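PDB 2FUJ: conserved hypothetical protein, which probably hydrolyses fatty acyl-CoA thioesters, as a putative acyl-CoA thioesterase that forms a tetramer of hotdog-fold subunits. Local coordinates for residues A40-R43 and W44-G47. Numbering follows the deposited sequence.
Sequences ARVR and WMLG
Met-45 takes the carbonyl of Arg-41 one turn back along helix 30-47, the long helix that the antiparallel sheet of the hotdog fold wraps, and the pair illustrates how main-chain groups are satisfied near the end of such a helix. Met-45 N donates to Arg-41 O at 3.1 Å with an N-H...O angle of 154°. The neighbouring bonds are weaker: Trp-44 N reaches Ala-40 O at 3.0 Å but bent to 133°, and Arg-43 O receives two weak bonds, from Gly-47 N at 3.3 Å and from Leu-46 N. Gly-47 N is shared, donating also to Trp-44 O at 3.2 Å. Arg-41 O is also hemmed in by side chains: Met-45 CG lies 3.0 Å from Arg-41 O, and Trp-44 CE3 3.7 Å from this oxygen, which sits at the edge of the indole, near its plane; with CG anti to the backbone N (chi1 168°), the ring leads away from the preceding turn and packs on Leu-10 and Ala-11 of strand 9-15. Arg-43 finds its polar partners elsewhere: NE forms a salt bridge with Glu-39 OE2, while NH2 forms one with Asp-77 OD1 of the second subunit and a hydrogen bond to Val-17 O of that same subunit, whose Trp-74 packs on Val-42, Arg-43 and Leu-46. The Met-45 side chain folds back at its last torsion, placing CE 4.1 Å from Val-42 CG1.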
ATOM      1  N   ALA A  40       5.892  -2.076 -14.466  1.00 13.76           N
ATOM      2  CA  ALA A  40       6.170  -2.274 -15.886  1.00 15.04           C
ATOM      3  C   ALA A  40       7.566  -1.767 -16.242  1.00 16.13           C
ATOM      4  O   ALA A  40       8.303  -2.432 -16.960  1.00 17.19           O
ATOM      5  CB  ALA A  40       5.114  -1.563 -16.742  1.00 14.62           C
ATOM      6  N   ARG A  41       7.940  -0.598 -15.730  1.00 15.90           N
ATOM      7  CA  ARG A  41       9.267  -0.059 -16.032  1.00 18.72           C
ATOM      8  C   ARG A  41      10.417  -0.940 -15.546  1.00 21.95           C
ATOM      9  O   ARG A  41      11.392  -1.162 -16.273  1.00 22.79           O
ATOM     10  CB  ARG A  41       9.437   1.342 -15.441  1.00 18.63           C
ATOM     11  CG  ARG A  41       8.550   2.400 -16.053  1.00 19.68           C
ATOM     12  CD  ARG A  41       9.128   3.789 -15.810  1.00 20.38           C
ATOM     13  NE  ARG A  41       9.349   4.043 -14.391  1.00 20.99           N
ATOM     14  CZ  ARG A  41       8.388   4.351 -13.525  1.00 18.28           C
ATOM     15  NH1 ARG A  41       7.129   4.454 -13.929  1.00 14.75           N
ATOM     16  NH2 ARG A  41       8.690   4.553 -12.249  1.00 16.41           N
ATOM     17  N   VAL A  42      10.318  -1.437 -14.316  1.00 22.21           N
ATOM     18  CA  VAL A  42      11.380  -2.278 -13.765  1.00 23.86           C
ATOM     19  C   VAL A  42      11.364  -3.713 -14.304  1.00 25.42           C
ATOM     20  O   VAL A  42      12.417  -4.348 -14.437  1.00 26.35           O
ATOM     21  CB  VAL A  42      11.333  -2.286 -12.207  1.00 22.94           C
ATOM     22  CG1 VAL A  42      11.392  -0.855 -11.687  1.00 22.70           C
ATOM     23  CG2 VAL A  42      10.075  -2.973 -11.711  1.00 22.55           C
ATOM     24  N   ARG A  43      10.182  -4.234 -14.609  1.00 26.68           N
ATOM     25  CA  ARG A  43      10.085  -5.582 -15.162  1.00 28.48           C
ATOM     26  C   ARG A  43      10.693  -5.514 -16.558  1.00 31.15           C
ATOM     27  O   ARG A  43      11.218  -6.505 -17.072  1.00 31.90           O
ATOM     28  CB  ARG A  43       8.622  -6.027 -15.243  1.00 28.65           C
ATOM     29  CG  ARG A  43       8.008  -6.421 -13.903  1.00 27.83           C
ATOM     30  CD  ARG A  43       8.375  -7.842 -13.508  1.00 30.77           C
ATOM     31  NE  ARG A  43       7.873  -8.206 -12.181  1.00 31.34           N
ATOM     32  CZ  ARG A  43       7.859  -9.446 -11.700  1.00 31.01           C
ATOM     33  NH1 ARG A  43       8.314 -10.445 -12.442  1.00 31.09           N
ATOM     34  NH2 ARG A  43       7.392  -9.688 -10.477  1.00 31.54           N
ATOM     35  N   TRP A  44      10.628  -4.322 -17.146  1.00 32.82           N
ATOM     36  CA  TRP A  44      11.161  -4.057 -18.479  1.00 34.59           C
ATOM     37  C   TRP A  44      12.680  -4.043 -18.460  1.00 35.77           C
ATOM     38  O   TRP A  44      13.323  -4.693 -19.284  1.00 36.40           O
ATOM     39  CB  TRP A  44      10.642  -2.711 -18.997  1.00 34.61           C
ATOM     40  CG  TRP A  44      11.351  -2.208 -20.226  1.00 35.02           C
ATOM     41  CD1 TRP A  44      11.548  -2.888 -21.398  1.00 34.95           C
ATOM     42  CD2 TRP A  44      11.961  -0.920 -20.403  1.00 34.23           C
ATOM     43  NE1 TRP A  44      12.242  -2.104 -22.290  1.00 35.26           N
ATOM     44  CE2 TRP A  44      12.511  -0.894 -21.706  1.00 35.03           C
ATOM     45  CE3 TRP A  44      12.101   0.212 -19.584  1.00 34.54           C
ATOM     46  CZ2 TRP A  44      13.191   0.224 -22.213  1.00 34.34           C
ATOM     47  CZ3 TRP A  44      12.779   1.322 -20.083  1.00 34.80           C
ATOM     48  CH2 TRP A  44      13.316   1.317 -21.391  1.00 35.37           C
ATOM     49  N   MET A  45      13.247  -3.301 -17.514  1.00 36.48           N
ATOM     50  CA  MET A  45      14.699  -3.193 -17.380  1.00 37.54           C
ATOM     51  C   MET A  45      15.271  -4.513 -16.895  1.00 38.04           C
ATOM     52  O   MET A  45      16.482  -4.738 -16.922  1.00 37.98           O
ATOM     53  CB  MET A  45      15.050  -2.098 -16.385  1.00 37.56           C
ATOM     54  CG  MET A  45      14.352  -0.784 -16.652  1.00 39.60           C
ATOM     55  SD  MET A  45      14.452   0.343 -15.253  1.00 40.62           S
ATOM     56  CE  MET A  45      14.860  -0.763 -13.921  1.00 41.50           C
ATOM     57  N   LEU A  46      14.382  -5.396 -16.460  1.00 38.89           N
ATOM     58  CA  LEU A  46      14.792  -6.691 -15.959  1.00 39.81           C
ATOM     59  C   LEU A  46      14.956  -7.696 -17.104  1.00 41.08           C
ATOM     60  O   LEU A  46      15.806  -8.574 -17.040  1.00 41.82           O
ATOM     61  CB  LEU A  46      13.761  -7.178 -14.932  1.00 39.60           C
ATOM     62  CG  LEU A  46      14.105  -8.385 -14.060  1.00 39.23           C
ATOM     63  CD1 LEU A  46      14.084  -9.656 -14.895  1.00 38.33           C
ATOM     64  CD2 LEU A  46      15.471  -8.159 -13.421  1.00 38.17           C
ATOM     65  N   GLY A  47      14.157  -7.543 -18.157  1.00 41.85           N
ATOM     66  CA  GLY A  47      14.230  -8.454 -19.291  1.00 42.92           C
ATOM     67  C   GLY A  47      15.624  -8.653 -19.860  1.00 44.13           C
ATOM     68  O   GLY A  47      16.297  -9.635 -19.536  1.00 44.94           O
TER